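PDB 3RRI: Glyoxalase/bleomycin resistance protein/dioxygenase, which is a metalloprotein of the glyoxalase/bleomycin resistance/dioxygenase superfamily that may act as a dioxygenase, an activity assigned broadly to its family. Local coordinates for residues W60-F71 and F114-L122. Residues are numbered along the deposited sequence; the frame is centred on the assembly and turned at random.
Sequences WDREVSMYPRHF and FLIDPSNNL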
loop_
_atom_site.group_PDB
_atom_site.type_symbol
_atom_site.label_atom_id
_atom_site.label_comp_id
_atom_site.label_asym_id
_atom_site.label_seq_id
_atom_site.Cartn_x
_atom_site.Cartn_y
_atom_site.Cartn_z
ATOM N N TRP A 60 32.705 -9.063 -22.148
ATOM C CA TRP A 60 31.837 -10.108 -21.596
ATOM C C TRP A 60 32.678 -11.354 -21.399
ATOM O O TRP A 60 33.669 -11.544 -22.110
ATOM C CB TRP A 60 30.661 -10.388 -22.531
ATOM C CG TRP A 60 31.043 -10.639 -23.971
ATOM C CD1 TRP A 60 31.355 -9.710 -24.910
ATOM C CD2 TRP A 60 31.143 -11.918 -24.620
ATOM N NE1 TRP A 60 31.655 -10.321 -26.099
ATOM C CE2 TRP A 60 31.537 -11.678 -25.946
ATOM C CE3 TRP A 60 30.938 -13.235 -24.201
ATOM C CZ2 TRP A 60 31.714 -12.707 -26.872
ATOM C CZ3 TRP A 60 31.122 -14.252 -25.108
ATOM C CH2 TRP A 60 31.508 -13.983 -26.431
ATOM N N ASP A 61 32.302 -12.179 -20.427
ATOM C CA ASP A 61 33.084 -13.365 -20.060
ATOM C C ASP A 61 32.956 -14.444 -21.125
ATOM O O ASP A 61 31.850 -14.880 -21.445
ATOM C CB ASP A 61 32.619 -13.961 -18.724
ATOM C CG ASP A 61 32.854 -13.051 -17.550
ATOM O OD1 ASP A 61 33.645 -12.095 -17.681
ATOM O OD2 ASP A 61 32.240 -13.298 -16.469
ATOM N N ARG A 62 34.090 -14.884 -21.666
ATOM C CA ARG A 62 34.081 -15.992 -22.619
ATOM C C ARG A 62 33.957 -17.324 -21.913
ATOM O O ARG A 62 33.437 -18.263 -22.488
ATOM C CB ARG A 62 35.341 -15.990 -23.502
ATOM C CG ARG A 62 35.153 -15.251 -24.797
ATOM C CD ARG A 62 34.955 -13.778 -24.558
ATOM N NE ARG A 62 35.053 -13.036 -25.804
ATOM C CZ ARG A 62 34.986 -11.712 -25.895
ATOM N NH1 ARG A 62 34.788 -10.967 -24.819
ATOM N NH2 ARG A 62 35.089 -11.131 -27.072
ATOM N N GLU A 63 34.441 -17.401 -20.680
ATOM C CA GLU A 63 34.382 -18.630 -19.885
ATOM C C GLU A 63 33.540 -18.305 -18.672
ATOM O O GLU A 63 33.794 -17.314 -17.991
ATOM C CB GLU A 63 35.796 -19.050 -19.448
ATOM C CG GLU A 63 36.106 -20.556 -19.521
ATOM C CD GLU A 63 37.619 -20.828 -19.557
ATOM O OE1 GLU A 63 38.203 -21.190 -18.498
ATOM O OE2 GLU A 63 38.229 -20.646 -20.642
ATOM N N VAL A 64 32.535 -19.127 -18.400
ATOM C CA VAL A 64 31.554 -18.783 -17.383
ATOM C C VAL A 64 31.624 -19.751 -16.199
ATOM O O VAL A 64 31.700 -20.957 -16.383
ATOM C CB VAL A 64 30.124 -18.729 -17.993
ATOM C CG1 VAL A 64 29.689 -20.103 -18.503
ATOM C CG2 VAL A 64 29.141 -18.179 -16.993
ATOM N N SER A 65 31.644 -19.198 -14.989
ATOM C CA SER A 65 31.429 -19.983 -13.776
ATOM C C SER A 65 30.419 -19.256 -12.873
ATOM O O SER A 65 30.257 -18.032 -12.964
ATOM C CB SER A 65 32.755 -20.274 -13.054
ATOM O OG SER A 65 33.411 -19.075 -12.659
HETATM N N MSE A 66 29.739 -20.020 -12.020
HETATM C CA MSE A 66 28.645 -19.515 -11.196
HETATM C C MSE A 66 29.041 -18.283 -10.402
HETATM O O MSE A 66 28.280 -17.322 -10.328
HETATM C CB MSE A 66 28.158 -20.612 -10.242
HETATM C CG MSE A 66 26.964 -20.247 -9.348
HETATM SE SE MSE A 66 26.110 -21.804 -8.535
HETATM C CE MSE A 66 25.341 -22.578 -10.143
ATOM N N TYR A 67 30.225 -18.315 -9.812
ATOM C CA TYR A 67 30.700 -17.218 -8.969
ATOM C C TYR A 67 31.807 -16.472 -9.686
ATOM O O TYR A 67 32.500 -17.030 -10.534
ATOM C CB TYR A 67 31.198 -17.771 -7.637
ATOM C CG TYR A 67 30.138 -18.557 -6.923
ATOM C CD1 TYR A 67 30.137 -19.960 -6.948
ATOM C CD2 TYR A 67 29.098 -17.915 -6.256
ATOM C CE1 TYR A 67 29.131 -20.689 -6.306
ATOM C CE2 TYR A 67 28.096 -18.630 -5.603
ATOM C CZ TYR A 67 28.119 -20.015 -5.629
ATOM O OH TYR A 67 27.127 -20.711 -4.987
ATOM N N PRO A 68 32.021 -15.177 -9.346
ATOM C CA PRO A 68 31.429 -14.388 -8.296
ATOM C C PRO A 68 30.313 -13.434 -8.764
ATOM O O PRO A 68 29.815 -12.638 -7.947
ATOM C CB PRO A 68 32.611 -13.552 -7.837
ATOM C CG PRO A 68 33.285 -13.213 -9.072
ATOM C CD PRO A 68 33.132 -14.455 -9.972
ATOM N N ARG A 69 29.912 -13.542 -10.033
ATOM C CA ARG A 69 28.929 -12.635 -10.650
ATOM C C ARG A 69 27.695 -13.340 -11.227
ATOM O O ARG A 69 27.798 -14.238 -12.080
ATOM C CB ARG A 69 29.566 -11.822 -11.790
ATOM C CG ARG A 69 30.672 -10.849 -11.308
ATOM C CD ARG A 69 31.042 -9.907 -12.373
ATOM N NE ARG A 69 32.109 -8.975 -11.982
ATOM C CZ ARG A 69 31.924 -7.878 -11.253
ATOM N NH1 ARG A 69 30.717 -7.582 -10.769
ATOM N NH2 ARG A 69 32.952 -7.094 -10.958
ATOM N N HIS A 70 26.535 -12.868 -10.781
ATOM C CA HIS A 70 25.231 -13.235 -11.301
ATOM C C HIS A 70 24.188 -12.310 -10.696
ATOM O O HIS A 70 24.502 -11.585 -9.748
ATOM C CB HIS A 70 24.875 -14.717 -11.018
ATOM C CG HIS A 70 25.047 -15.161 -9.598
ATOM N ND1 HIS A 70 26.142 -15.891 -9.199
ATOM C CD2 HIS A 70 24.226 -15.090 -8.511
ATOM C CE1 HIS A 70 26.006 -16.213 -7.923
ATOM N NE2 HIS A 70 24.855 -15.742 -7.482
ATOM N N PHE A 71 22.984 -12.291 -11.253
ATOM C CA PHE A 71 21.932 -11.408 -10.757
ATOM C C PHE A 71 20.582 -12.016 -11.029
ATOM O O PHE A 71 20.467 -12.923 -11.878
ATOM C CB PHE A 71 22.007 -10.029 -11.447
ATOM C CG PHE A 71 21.713 -10.062 -12.918
ATOM C CD1 PHE A 71 20.438 -9.745 -13.415
ATOM C CD2 PHE A 71 22.725 -10.371 -13.820
ATOM C CE1 PHE A 71 20.170 -9.754 -14.799
ATOM C CE2 PHE A 71 22.482 -10.399 -15.194
ATOM C CZ PHE A 71 21.183 -10.096 -15.686
ATOM N N PHE A 114 19.323 -21.111 -12.880
ATOM C CA PHE A 114 20.137 -20.107 -13.558
ATOM C C PHE A 114 19.886 -20.152 -15.054
ATOM O O PHE A 114 19.993 -21.225 -15.672
ATOM C CB PHE A 114 21.614 -20.384 -13.371
ATOM C CG PHE A 114 22.170 -20.056 -12.019
ATOM C CD1 PHE A 114 23.032 -18.974 -11.873
ATOM C CD2 PHE A 114 21.905 -20.832 -10.921
ATOM C CE1 PHE A 114 23.602 -18.673 -10.637
ATOM C CE2 PHE A 114 22.447 -20.515 -9.672
ATOM C CZ PHE A 114 23.311 -19.434 -9.539
ATOM N N LEU A 115 19.591 -19.006 -15.645
ATOM C CA LEU A 115 19.568 -18.813 -17.087
ATOM C C LEU A 115 20.892 -18.175 -17.510
ATOM O O LEU A 115 21.660 -17.709 -16.659
ATOM C CB LEU A 115 18.410 -17.917 -17.508
ATOM C CG LEU A 115 17.029 -18.296 -17.005
ATOM C CD1 LEU A 115 16.009 -17.359 -17.506
ATOM C CD2 LEU A 115 16.693 -19.769 -17.434
ATOM N N ILE A 116 21.181 -18.204 -18.810
ATOM C CA ILE A 116 22.431 -17.619 -19.326
ATOM C C ILE A 116 22.121 -16.847 -20.573
ATOM O O ILE A 116 21.451 -17.332 -21.486
ATOM C CB ILE A 116 23.542 -18.709 -19.517
ATOM C CG1 ILE A 116 24.881 -18.093 -19.963
ATOM C CG2 ILE A 116 23.058 -19.840 -20.469
ATOM C CD1 ILE A 116 26.062 -19.060 -19.961
ATOM N N ASP A 117 22.515 -15.568 -20.579
ATOM C CA ASP A 117 22.267 -14.708 -21.718
ATOM C C ASP A 117 23.355 -14.899 -22.817
ATOM O O ASP A 117 24.325 -15.634 -22.607
ATOM C CB ASP A 117 21.990 -13.238 -21.285
ATOM C CG ASP A 117 23.216 -12.365 -21.144
ATOM O OD1 ASP A 117 24.329 -12.813 -21.418
ATOM O OD2 ASP A 117 23.015 -11.151 -20.771
ATOM N N PRO A 118 23.155 -14.288 -23.992
ATOM C CA PRO A 118 24.071 -14.599 -25.109
ATOM C C PRO A 118 25.513 -14.129 -24.897
ATOM O O PRO A 118 26.409 -14.562 -25.619
ATOM C CB PRO A 118 23.418 -13.903 -26.304
ATOM C CG PRO A 118 21.990 -13.760 -25.928
ATOM C CD PRO A 118 21.987 -13.533 -24.455
ATOM N N SER A 119 25.724 -13.240 -23.920
ATOM C CA SER A 119 27.044 -12.787 -23.588
ATOM C C SER A 119 27.543 -13.401 -22.280
ATOM O O SER A 119 28.451 -12.882 -21.642
ATOM C CB SER A 119 27.051 -11.257 -23.533
ATOM O OG SER A 119 26.547 -10.712 -24.706
ATOM N N ASN A 120 26.946 -14.546 -21.900
ATOM C CA ASN A 120 27.362 -15.347 -20.746
ATOM C C ASN A 120 27.167 -14.697 -19.383
ATOM O O ASN A 120 27.747 -15.125 -18.410
ATOM C CB ASN A 120 28.812 -15.853 -20.882
ATOM C CG ASN A 120 28.983 -16.835 -22.029
ATOM O OD1 ASN A 120 28.032 -17.536 -22.431
ATOM N ND2 ASN A 120 30.203 -16.891 -22.565
ATOM N N ASN A 121 26.298 -13.686 -19.320
ATOM C CA ASN A 121 25.801 -13.221 -18.030
ATOM C C ASN A 121 24.864 -14.240 -17.411
ATOM O O ASN A 121 24.000 -14.799 -18.122
ATOM C CB ASN A 121 25.054 -11.899 -18.180
ATOM C CG ASN A 121 25.977 -10.778 -18.599
ATOM O OD1 ASN A 121 26.849 -10.382 -17.836
ATOM N ND2 ASN A 121 25.812 -10.318 -19.812
ATOM N N LEU A 122 25.037 -14.486 -16.123
ATOM C CA LEU A 122 24.241 -15.485 -15.402
ATOM C C LEU A 122 23.094 -14.815 -14.621
ATOM O O LEU A 122 23.341 -13.923 -13.791
ATOM C CB LEU A 122 25.102 -16.301 -14.462
ATOM C CG LEU A 122 26.163 -17.236 -15.084
ATOM C CD1 LEU A 122 26.934 -17.926 -13.982
ATOM C CD2 LEU A 122 25.566 -18.271 -16.086
HETATM O O HOH W 1 29.637 -11.817 -19.306
HETATM O O HOH W 2 29.248 -13.488 -16.677
HETATM O O HOH W 3 27.345 -13.343 -14.776
#
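The carbonyl O of Asp-61 takes a nearly straight hydrogen bond from Asn-120 ND2 (2.8 Å, 162° at the hydrogen), lying in both the carbonyl and the amide plane. It fastens the loop before strand 70-74 to the turn of the beta hairpin formed by strands 110-116 and 122-128, part of the vicinal oxygen chelate fold. The same ND2 meets the Trp-60 ring at its edge, CZ3 3.8 Å away, while Trp-60 CB rests against the Ser-119 carbonyl. At the type I turn 117-120, Asp-117 OD1 accepts from Ser-119 N (an Asx turn) and, one residue past the turn, from Asn-121 N on opposite faces of its carboxylate. Asn-121 ND2 bonds Asp-117 OD2 and also Pro-16 O.

Strand 70-74 runs parallel to 122-128, and Phe-71 N donates to Leu-122 O (3.0 Å). One water bridges Arg-69 O and Leu-122 N alongside. Val-64 sends CG2, anti to its backbone N, against Leu-122 CG (3.7 Å), and CG1 meets Ile-116 CD1 tip to tip. His-70 and Phe-71 pair with an antiparallel strand of the second subunit, so the sheet continues across the interface. Phe-114 turns its edge to the His-70 face (planes at 78°), and His-70 ND1 donates to Met-66 O. Selenomethionine Met-66, bent at chi3 (-69°), lays its CE methyl over the Phe-114 face, 3.9 Å from the centroid.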